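Local coordinates for protein multisubunit Na+/H+ antiporter, D subunit (Anoxybacillus flavithermus, PDB 6Z16) that probably works as the D subunit of a multisubunit antiporter that exchanges sodium ions for protons across the cell membrane, at residues 10-15 against 115-120; 91-96 against 108-113. One frame throughout, in Å; residues are numbered along the deposited sequence.

Contact 1. Residues 10-15 against 115-120; sequences VIPLVT and FLIVGV
I117 lays the outer half of its side chain against the ring of P12, and the two groups cross obliquely. From CB, CG1 is placed between the backbone N and the carbonyl carbon (chi1 66°), the direction that sends the longer arm over to the other helix, although the start of the side chain does not point straight at it. CG1 then meets P12 CB at 3.8 Å. One bond further out, the terminal methyl CD1 reaches the same P12 CB, also at 3.8 Å, with P12 CG barely further off, so that CG1 and CD1 lie together across the CB-CG edge of the ring. L40 of helix 26-53 touches both P12 and I117, bringing a third helix to the same spot.

V118 meets the same P12 CB from another direction, beside the backbone of L13. Its CG2, beside the backbone N, reaches into the angle between residues 12 and 13, with P12 CB at 3.6 Å and the backbone N of L13 at 3.4 Å; L13 CB is a little further off. The example shows two transmembrane helices, 7-18 and 109-124, meeting through side chains that, between these two segments, are all apolar. The local axes of 10-15 and 115-120 run nearly antiparallel (signed crossing angle -153°) and approach to 8.5 Å. The nitrogen of P12, which lacks a hydrogen, makes no bond to the turn before, and helix 7-18 is kinked there.

Further along, L13 turns its CD1 obliquely to the ring of F115, 4.2 Å from CE1. On helix 7-18 itself, T15 OG1 folds back onto the carbonyl O of I11. L13, F115 and V118 also pack against C798, I802 and F795, respectively, of a neighbouring subunit.

Contact 2. Residues 91-96 against 108-113; sequences ACLVYS and YYYSFF
L93 is the bump of this interface, and the rings of Y110 and F113, one turn apart on the opposing helix, form the hollow that takes it. Its methyl CD1 sits over one face of F113, 4.2 Å from the ring centroid and 15° off the normal, a CH-pi contact displaced toward the rim. The same methyl meets Y110 quite differently, at the ring edge, 3.7 Å from CD1 of the tyrosine. L93 CB closes in on F113 CZ at 3.8 Å. F113 reaches this far because its CG is anti to the backbone N (chi1 -175°), and C92 CB adds a looser touch at the edge of the ring.

A second fit lies beside the first. S96 CB approaches the edge of Y109, whose hydroxyl gives a weak hydrogen bond to S96 OG (OH to OG 3.4 Å). S96 OG in turn donates to C92 O within its own helix. Y109 turns its edge to Y110, with CD2 over the centre of one Y110 face, while the Y110 hydroxyl is hydrogen-bonded to E105.

The rings span a wide gap, 12.1 Å between the local axes. V94 of helix 76-99, not part of the interface, touches a bound phosphatidylethanolamine. The whole is an antiparallel transmembrane hairpin, helices 76-99 and 109-124 joined by a short connection.

From the N terminus, helix 7-18 supplies the first half of contact 1, whose partner comes after 99 intervening residues. Within that long loop lie helix 26-53, the two-stranded hairpin 57-60 and 71-74, and helix 76-99, which opens contact 2. Contact 2 closes a loop of 11 residues, holding the end of helix 76-99 and the short helix 102-106; both its segments lie between those of contact 1, so it is nested inside. Helix 109-124 serves both: its first turns carry contact 2 and the following turns contact 1, while I117 and V120 still touch helix 76-99. A local hairpin is thus joined to the first helix, with helix 26-53 touching both contacts.

Contact 1. Residues 10-15 against 115-120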
loop_
_atom_site.group_PDB
_atom_site.type_symbol
_atom_site.label_atom_id
_atom_site.label_comp_id
_atom_site.label_asym_id
_atom_site.label_seq_id
_atom_site.Cartn_x
_atom_site.Cartn_y
_atom_site.Cartn_z
ATOM N N VAL D 10 -45.787 -15.786 -8.880
ATOM C CA VAL D 10 -45.025 -14.632 -8.408
ATOM C C VAL D 10 -45.850 -13.776 -7.450
ATOM O O VAL D 10 -45.335 -13.298 -6.432
ATOM C CB VAL D 10 -44.518 -13.829 -9.622
ATOM C CG1 VAL D 10 -43.893 -12.518 -9.208
ATOM C CG2 VAL D 10 -43.504 -14.644 -10.388
ATOM N N ILE D 11 -47.145 -13.596 -7.744
ATOM C CA ILE D 11 -47.985 -12.693 -6.942
ATOM C C ILE D 11 -48.153 -13.119 -5.481
ATOM O O ILE D 11 -48.007 -12.259 -4.597
ATOM C CB ILE D 11 -49.328 -12.449 -7.656
ATOM C CG1 ILE D 11 -49.119 -11.633 -8.928
ATOM C CG2 ILE D 11 -50.340 -11.758 -6.756
ATOM C CD1 ILE D 11 -50.354 -11.520 -9.778
ATOM N N PRO D 12 -48.429 -14.395 -5.144
ATOM C CA PRO D 12 -48.481 -14.719 -3.710
ATOM C C PRO D 12 -47.117 -14.691 -3.051
ATOM O O PRO D 12 -47.015 -14.244 -1.899
ATOM C CB PRO D 12 -49.085 -16.128 -3.683
ATOM C CG PRO D 12 -49.726 -16.299 -4.961
ATOM C CD PRO D 12 -48.877 -15.570 -5.920
ATOM N N LEU D 13 -46.077 -15.093 -3.792
ATOM C CA LEU D 13 -44.709 -15.181 -3.288
ATOM C C LEU D 13 -44.225 -13.850 -2.739
ATOM O O LEU D 13 -43.908 -13.744 -1.545
ATOM C CB LEU D 13 -43.792 -15.666 -4.409
ATOM C CG LEU D 13 -42.330 -15.833 -4.030
ATOM C CD1 LEU D 13 -42.230 -16.835 -2.916
ATOM C CD2 LEU D 13 -41.533 -16.281 -5.225
ATOM N N VAL D 14 -44.214 -12.821 -3.605
ATOM C CA VAL D 14 -43.929 -11.434 -3.232
ATOM C C VAL D 14 -44.752 -11.018 -2.029
ATOM O O VAL D 14 -44.209 -10.486 -1.049
ATOM C CB VAL D 14 -44.195 -10.499 -4.428
ATOM C CG1 VAL D 14 -44.029 -9.058 -4.015
ATOM C CG2 VAL D 14 -43.280 -10.823 -5.578
ATOM N N THR D 15 -46.044 -11.372 -2.041
ATOM C CA THR D 15 -46.952 -11.001 -0.964
ATOM C C THR D 15 -46.502 -11.599 0.351
ATOM O O THR D 15 -46.361 -10.876 1.346
ATOM C CB THR D 15 -48.364 -11.461 -1.292
ATOM O OG1 THR D 15 -48.756 -10.893 -2.544
ATOM C CG2 THR D 15 -49.324 -11.013 -0.209
ATOM N N PHE D 115 -47.640 -18.806 1.400
ATOM C CA PHE D 115 -46.663 -19.808 0.973
ATOM C C PHE D 115 -47.329 -21.121 0.583
ATOM O O PHE D 115 -46.855 -21.800 -0.337
ATOM C CB PHE D 115 -45.607 -20.071 2.048
ATOM C CG PHE D 115 -44.532 -19.027 2.120
ATOM C CD1 PHE D 115 -43.652 -18.861 1.065
ATOM C CD2 PHE D 115 -44.337 -18.283 3.270
ATOM C CE1 PHE D 115 -42.657 -17.918 1.126
ATOM C CE2 PHE D 115 -43.340 -17.341 3.341
ATOM C CZ PHE D 115 -42.496 -17.159 2.268
ATOM N N LEU D 116 -48.428 -21.482 1.250
ATOM C CA LEU D 116 -49.171 -22.671 0.842
ATOM C C LEU D 116 -49.782 -22.501 -0.541
ATOM O O LEU D 116 -49.746 -23.432 -1.364
ATOM C CB LEU D 116 -50.251 -22.993 1.870
ATOM C CG LEU D 116 -51.126 -24.205 1.573
ATOM C CD1 LEU D 116 -50.278 -25.443 1.436
ATOM C CD2 LEU D 116 -52.133 -24.385 2.680
ATOM N N ILE D 117 -50.322 -21.313 -0.831
ATOM C CA ILE D 117 -50.905 -21.158 -2.163
ATOM C C ILE D 117 -49.811 -21.010 -3.220
ATOM O O ILE D 117 -50.019 -21.398 -4.378
ATOM C CB ILE D 117 -51.953 -20.026 -2.216
ATOM C CG1 ILE D 117 -51.343 -18.656 -1.998
ATOM C CG2 ILE D 117 -53.042 -20.267 -1.185
ATOM C CD1 ILE D 117 -52.319 -17.536 -2.195
ATOM N N VAL D 118 -48.617 -20.530 -2.834
ATOM C CA VAL D 118 -47.439 -20.589 -3.708
ATOM C C VAL D 118 -47.114 -22.029 -4.073
ATOM O O VAL D 118 -46.899 -22.354 -5.247
ATOM C CB VAL D 118 -46.225 -19.914 -3.041
ATOM C CG1 VAL D 118 -44.933 -20.288 -3.746
ATOM C CG2 VAL D 118 -46.338 -18.460 -3.133
ATOM N N GLY D 119 -47.085 -22.906 -3.064
ATOM C CA GLY D 119 -46.740 -24.300 -3.294
ATOM C C GLY D 119 -47.715 -25.017 -4.206
ATOM O O GLY D 119 -47.308 -25.680 -5.165
ATOM N N VAL D 120 -49.022 -24.846 -3.960
ATOM C CA VAL D 120 -49.993 -25.548 -4.803
ATOM C C VAL D 120 -50.031 -24.960 -6.216
ATOM O O VAL D 120 -50.051 -25.715 -7.198
ATOM C CB VAL D 120 -51.393 -25.603 -4.155
ATOM C CG1 VAL D 120 -51.365 -26.436 -2.912
ATOM C CG2 VAL D 120 -51.907 -24.262 -3.801
#

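Contact 2. Residues 91-96 against 108-113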
loop_
_atom_site.group_PDB
_atom_site.type_symbol
_atom_site.label_atom_id
_atom_site.label_comp_id
_atom_site.label_asym_id
_atom_site.label_seq_id
_atom_site.Cartn_x
_atom_site.Cartn_y
_atom_site.Cartn_z
ATOM N N ALA D 91 -62.005 -17.429 -0.474
ATOM C CA ALA D 91 -63.053 -17.752 0.495
ATOM C C ALA D 91 -62.471 -18.152 1.846
ATOM O O ALA D 91 -62.961 -17.713 2.900
ATOM C CB ALA D 91 -63.938 -18.864 -0.049
ATOM N N CYS D 92 -61.397 -18.947 1.835
ATOM C CA CYS D 92 -60.756 -19.344 3.081
ATOM C C CYS D 92 -60.067 -18.169 3.762
ATOM O O CYS D 92 -59.993 -18.132 4.992
ATOM C CB CYS D 92 -59.760 -20.467 2.823
ATOM S SG CYS D 92 -60.508 -22.027 2.321
ATOM N N LEU D 93 -59.611 -17.178 2.990
ATOM C CA LEU D 93 -58.970 -16.013 3.587
ATOM C C LEU D 93 -59.979 -15.116 4.293
ATOM O O LEU D 93 -59.698 -14.597 5.381
ATOM C CB LEU D 93 -58.213 -15.232 2.520
ATOM C CG LEU D 93 -57.436 -14.025 3.032
ATOM C CD1 LEU D 93 -56.405 -14.468 4.048
ATOM C CD2 LEU D 93 -56.781 -13.308 1.880
ATOM N N VAL D 94 -61.160 -14.921 3.701
ATOM C CA VAL D 94 -62.162 -14.100 4.383
ATOM C C VAL D 94 -62.706 -14.830 5.613
ATOM O O VAL D 94 -62.934 -14.219 6.679
ATOM C CB VAL D 94 -63.272 -13.690 3.400
ATOM C CG1 VAL D 94 -64.280 -12.792 4.079
ATOM C CG2 VAL D 94 -62.673 -12.983 2.208
ATOM N N TYR D 95 -62.847 -16.161 5.518
ATOM C CA TYR D 95 -63.199 -16.933 6.706
ATOM C C TYR D 95 -62.101 -16.853 7.763
ATOM O O TYR D 95 -62.396 -16.864 8.961
ATOM C CB TYR D 95 -63.469 -18.392 6.336
ATOM C CG TYR D 95 -64.126 -19.181 7.448
ATOM C CD1 TYR D 95 -65.499 -19.162 7.614
ATOM C CD2 TYR D 95 -63.373 -19.908 8.353
ATOM C CE1 TYR D 95 -66.102 -19.869 8.631
ATOM C CE2 TYR D 95 -63.969 -20.606 9.375
ATOM C CZ TYR D 95 -65.329 -20.582 9.511
ATOM O OH TYR D 95 -65.910 -21.284 10.534
ATOM N N SER D 96 -60.839 -16.745 7.334
ATOM C CA SER D 96 -59.727 -16.579 8.260
ATOM C C SER D 96 -59.764 -15.224 8.944
ATOM O O SER D 96 -59.319 -15.106 10.090
ATOM C CB SER D 96 -58.407 -16.742 7.514
ATOM O OG SER D 96 -58.315 -18.015 6.910
ATOM N N TYR D 108 -47.411 -14.592 12.047
ATOM C CA TYR D 108 -47.038 -14.911 10.663
ATOM C C TYR D 108 -48.033 -15.822 9.954
ATOM O O TYR D 108 -47.643 -16.566 9.059
ATOM C CB TYR D 108 -45.636 -15.527 10.593
ATOM C CG TYR D 108 -44.552 -14.580 11.019
ATOM C CD1 TYR D 108 -43.981 -13.698 10.117
ATOM C CD2 TYR D 108 -44.129 -14.539 12.338
ATOM C CE1 TYR D 108 -43.004 -12.824 10.512
ATOM C CE2 TYR D 108 -43.157 -13.666 12.742
ATOM C CZ TYR D 108 -42.599 -12.815 11.827
ATOM O OH TYR D 108 -41.627 -11.941 12.234
ATOM N N TYR D 109 -49.319 -15.735 10.303
ATOM C CA TYR D 109 -50.322 -16.650 9.757
ATOM C C TYR D 109 -50.540 -16.437 8.260
ATOM O O TYR D 109 -50.589 -17.402 7.485
ATOM C CB TYR D 109 -51.634 -16.481 10.518
ATOM C CG TYR D 109 -52.748 -17.330 9.979
ATOM C CD1 TYR D 109 -52.790 -18.691 10.230
ATOM C CD2 TYR D 109 -53.761 -16.772 9.210
ATOM C CE1 TYR D 109 -53.804 -19.471 9.730
ATOM C CE2 TYR D 109 -54.772 -17.543 8.702
ATOM C CZ TYR D 109 -54.792 -18.889 8.966
ATOM O OH TYR D 109 -55.809 -19.659 8.462
ATOM N N TYR D 110 -50.675 -15.181 7.835
ATOM C CA TYR D 110 -50.999 -14.895 6.444
ATOM C C TYR D 110 -49.817 -15.136 5.522
ATOM O O TYR D 110 -50.018 -15.443 4.341
ATOM C CB TYR D 110 -51.499 -13.460 6.323
ATOM C CG TYR D 110 -52.729 -13.217 7.157
ATOM C CD1 TYR D 110 -53.976 -13.630 6.722
ATOM C CD2 TYR D 110 -52.638 -12.598 8.395
ATOM C CE1 TYR D 110 -55.097 -13.423 7.491
ATOM C CE2 TYR D 110 -53.751 -12.384 9.165
ATOM C CZ TYR D 110 -54.976 -12.800 8.711
ATOM O OH TYR D 110 -56.089 -12.585 9.483
ATOM N N SER D 111 -48.597 -15.050 6.054
ATOM C CA SER D 111 -47.417 -15.449 5.298
ATOM C C SER D 111 -47.466 -16.932 4.968
ATOM O O SER D 111 -47.223 -17.331 3.827
ATOM C CB SER D 111 -46.159 -15.127 6.097
ATOM O OG SER D 111 -46.073 -13.749 6.382
ATOM N N PHE D 112 -47.818 -17.757 5.959
ATOM C CA PHE D 112 -47.877 -19.204 5.775
ATOM C C PHE D 112 -49.006 -19.594 4.830
ATOM O O PHE D 112 -48.858 -20.523 4.024
ATOM C CB PHE D 112 -48.050 -19.869 7.137
ATOM C CG PHE D 112 -46.878 -19.684 8.053
ATOM C CD1 PHE D 112 -45.598 -19.527 7.547
ATOM C CD2 PHE D 112 -47.064 -19.605 9.420
ATOM C CE1 PHE D 112 -44.524 -19.335 8.391
ATOM C CE2 PHE D 112 -45.998 -19.377 10.266
ATOM C CZ PHE D 112 -44.727 -19.265 9.753
ATOM N N PHE D 113 -50.134 -18.879 4.924
ATOM C CA PHE D 113 -51.218 -18.975 3.948
ATOM C C PHE D 113 -50.713 -18.747 2.526
ATOM O O PHE D 113 -50.955 -19.564 1.619
ATOM C CB PHE D 113 -52.286 -17.938 4.304
ATOM C CG PHE D 113 -53.527 -18.005 3.460
ATOM C CD1 PHE D 113 -54.555 -18.858 3.794
ATOM C CD2 PHE D 113 -53.663 -17.209 2.330
ATOM C CE1 PHE D 113 -55.692 -18.917 3.025
ATOM C CE2 PHE D 113 -54.791 -17.277 1.552
ATOM C CZ PHE D 113 -55.804 -18.131 1.903
#